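Local coordinates for protein flavodoxin (Aquifex aeolicus, PDB 2ARK) that carries electrons on a bound FMN cofactor and probably serves as a low-potential electron donor to redox enzymes, at the interface of chains A and B. Residues are numbered along the deposited sequence; one frame, centred on the assembly and turned at random. Chains: chain A/B, Flavodoxin.

The interface of chains A and B. Residues chain A 83-84, 87, 117-119; chain B 124, 126, 164, 185-186.
The indole of A:Trp83 meets B:Thr126 and B:Phe186 at the apolar centre of this patch. Methyl CG2 of B:Thr126 lies over one indole face, toward the rim and 3.8 Å from CZ2 of A:Trp83, and also packs against CA of A:Gly119. The outer, six-membered ring of the indole is touched by B:Phe186, whose CE2 approaches CZ3 of A:Trp83 to 3.6 Å as the two side chains cross obliquely. With CG anti to its backbone N (chi1 -176°), A:Trp83 turns its NE1 toward the end of helix 104-117, where it donates to the backbone O of A:Asn117 at 2.9 Å and to that residue's side-chain OD1; the N-H is shared between these oxygens, both tilted out of the indole plane, which probably limits turning of the ring. An alanine in place of A:Trp83 would probably open a gap beside B:Phe186 and leave the B:Thr126 methyl without its aromatic floor.

Farther out, B:Thr126 and A:Asp87 reach tip to tip, hydroxyl OG1 donating to the syn lone pair of carboxylate OD2 at 2.6 Å. Guanidinium NH1 of B:Arg185 donates to the same OG1, in the guanidinium plane but with a bent geometry (2.6 Å), so the hydroxyl links arginine to carboxylate. NH1 also makes a salt bridge to OD1 of A:Asp87, in which the hydrogen bond is weak, the carboxylate standing almost perpendicular to the guanidinium. The bend at chi3 (47°) helps bring the head group here, with B:Phe186 CE1 over its centre, while NH2 donates to the carbonyl O of A:Gly84 at 2.9 Å. The positive charge probably stabilises the carboxylate.

At the other end of the rim, the edge of B:Trp164 abuts CB of A:Asp87, and its NE1 shares a water with the carbonyl oxygens of A:Gly119 and B:Gly124. The patch and its two-fold twin join two flavodoxin copies, mainly loops and a helix end of one against strand 125-128, helix 148-168 and the C-terminal segment of the other, in a pairing that may or may not persist in solution.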
loop_
_atom_site.group_PDB
_atom_site.type_symbol
_atom_site.label_atom_id
_atom_site.label_comp_id
_atom_site.label_asym_id
_atom_site.label_seq_id
_atom_site.Cartn_x
_atom_site.Cartn_y
_atom_site.Cartn_z
ATOM N N TRP A 83 16.341 -0.936 -16.504
ATOM C CA TRP A 83 15.386 -0.024 -15.921
ATOM C C TRP A 83 15.377 1.222 -16.786
ATOM O O TRP A 83 16.438 1.811 -17.075
ATOM C CB TRP A 83 15.702 0.311 -14.449
ATOM C CG TRP A 83 14.637 1.214 -13.802
ATOM C CD1 TRP A 83 13.549 0.815 -13.092
ATOM C CD2 TRP A 83 14.554 2.652 -13.865
ATOM N NE1 TRP A 83 12.800 1.900 -12.698
ATOM C CE2 TRP A 83 13.394 3.039 -13.154
ATOM C CE3 TRP A 83 15.349 3.647 -14.451
ATOM C CZ2 TRP A 83 13.013 4.373 -12.996
ATOM C CZ3 TRP A 83 14.961 4.982 -14.301
ATOM C CH2 TRP A 83 13.803 5.328 -13.571
ATOM N N GLY A 84 14.171 1.602 -17.216
ATOM C CA GLY A 84 13.992 2.823 -17.974
ATOM C C GLY A 84 13.860 2.543 -19.447
ATOM O O GLY A 84 13.445 3.406 -20.177
ATOM N N ASP A 87 9.685 0.002 -20.484
ATOM C CA ASP A 87 8.350 0.485 -20.127
ATOM C C ASP A 87 7.268 -0.115 -20.998
ATOM O O ASP A 87 7.497 -0.380 -22.173
ATOM C CB ASP A 87 8.272 1.997 -20.275
ATOM C CG ASP A 87 9.226 2.747 -19.347
ATOM O OD1 ASP A 87 10.451 2.505 -19.404
ATOM O OD2 ASP A 87 8.738 3.599 -18.577
ATOM N N ASN A 117 7.270 0.302 -10.936
ATOM C CA ASN A 117 8.459 1.117 -10.901
ATOM C C ASN A 117 9.221 1.015 -12.216
ATOM O O ASN A 117 9.879 1.963 -12.620
ATOM C CB ASN A 117 9.330 0.699 -9.723
ATOM C CG ASN A 117 10.292 1.762 -9.313
ATOM O OD1 ASN A 117 11.387 1.861 -9.865
ATOM N ND2 ASN A 117 9.908 2.555 -8.308
ATOM N N PHE A 118 9.094 -0.122 -12.896
ATOM C CA PHE A 118 9.735 -0.319 -14.191
ATOM C C PHE A 118 8.902 0.219 -15.353
ATOM O O PHE A 118 9.233 -0.032 -16.512
ATOM C CB PHE A 118 10.030 -1.805 -14.422
ATOM C CG PHE A 118 11.307 -2.285 -13.782
ATOM C CD1 PHE A 118 11.321 -2.717 -12.454
ATOM C CD2 PHE A 118 12.491 -2.322 -14.517
ATOM C CE1 PHE A 118 12.494 -3.183 -11.856
ATOM C CE2 PHE A 118 13.685 -2.775 -13.941
ATOM C CZ PHE A 118 13.676 -3.219 -12.595
ATOM N N GLY A 119 7.823 0.932 -15.048
ATOM C CA GLY A 119 7.007 1.537 -16.043
ATOM C C GLY A 119 6.071 0.564 -16.723
ATOM O O GLY A 119 5.522 0.877 -17.794
ATOM N N GLY B 124 2.559 3.889 -13.576
ATOM C CA GLY B 124 3.218 5.217 -13.315
ATOM C C GLY B 124 4.311 5.496 -14.359
ATOM O O GLY B 124 4.449 4.759 -15.338
ATOM N N THR B 126 8.426 6.337 -15.320
ATOM C CA THR B 126 9.845 6.219 -14.991
ATOM C C THR B 126 10.598 7.539 -15.169
ATOM O O THR B 126 11.507 7.839 -14.381
ATOM C CB THR B 126 10.539 5.161 -15.869
ATOM O OG1 THR B 126 10.156 5.346 -17.243
ATOM C CG2 THR B 126 10.181 3.772 -15.423
ATOM N N TRP B 164 0.386 5.423 -24.262
ATOM C CA TRP B 164 -0.052 4.055 -23.980
ATOM C C TRP B 164 -1.385 3.717 -24.662
ATOM O O TRP B 164 -1.580 2.605 -25.153
ATOM C CB TRP B 164 -0.192 3.842 -22.466
ATOM C CG TRP B 164 1.065 3.710 -21.679
ATOM C CD1 TRP B 164 1.165 3.887 -20.349
ATOM C CD2 TRP B 164 2.390 3.332 -22.133
ATOM N NE1 TRP B 164 2.436 3.640 -19.925
ATOM C CE2 TRP B 164 3.224 3.313 -20.989
ATOM C CE3 TRP B 164 2.957 3.046 -23.386
ATOM C CZ2 TRP B 164 4.596 3.003 -21.038
ATOM C CZ3 TRP B 164 4.337 2.733 -23.436
ATOM C CH2 TRP B 164 5.138 2.727 -22.264
ATOM N N ARG B 185 13.866 11.541 -21.871
ATOM C CA ARG B 185 12.981 11.114 -20.816
ATOM C C ARG B 185 13.658 11.242 -19.450
ATOM O O ARG B 185 12.997 11.157 -18.410
ATOM C CB ARG B 185 12.527 9.682 -21.078
ATOM C CG ARG B 185 11.491 9.525 -22.210
ATOM C CD ARG B 185 11.174 8.041 -22.461
ATOM N NE ARG B 185 10.936 7.345 -21.195
ATOM C CZ ARG B 185 11.353 6.123 -20.900
ATOM N NH1 ARG B 185 11.085 5.630 -19.706
ATOM N NH2 ARG B 185 12.042 5.405 -21.781
ATOM N N PHE B 186 14.974 11.463 -19.452
ATOM C CA PHE B 186 15.760 11.514 -18.211
ATOM C C PHE B 186 16.637 12.749 -18.135
ATOM O O PHE B 186 17.685 12.818 -18.769
ATOM C CB PHE B 186 16.557 10.195 -17.980
ATOM C CG PHE B 186 15.666 8.992 -17.900
ATOM C CD1 PHE B 186 15.372 8.243 -19.049
ATOM C CD2 PHE B 186 15.026 8.666 -16.703
ATOM C CE1 PHE B 186 14.481 7.168 -18.992
ATOM C CE2 PHE B 186 14.128 7.583 -16.640
ATOM C CZ PHE B 186 13.859 6.841 -17.775
HETATM O O HOH W 1 4.384 3.431 -17.678
#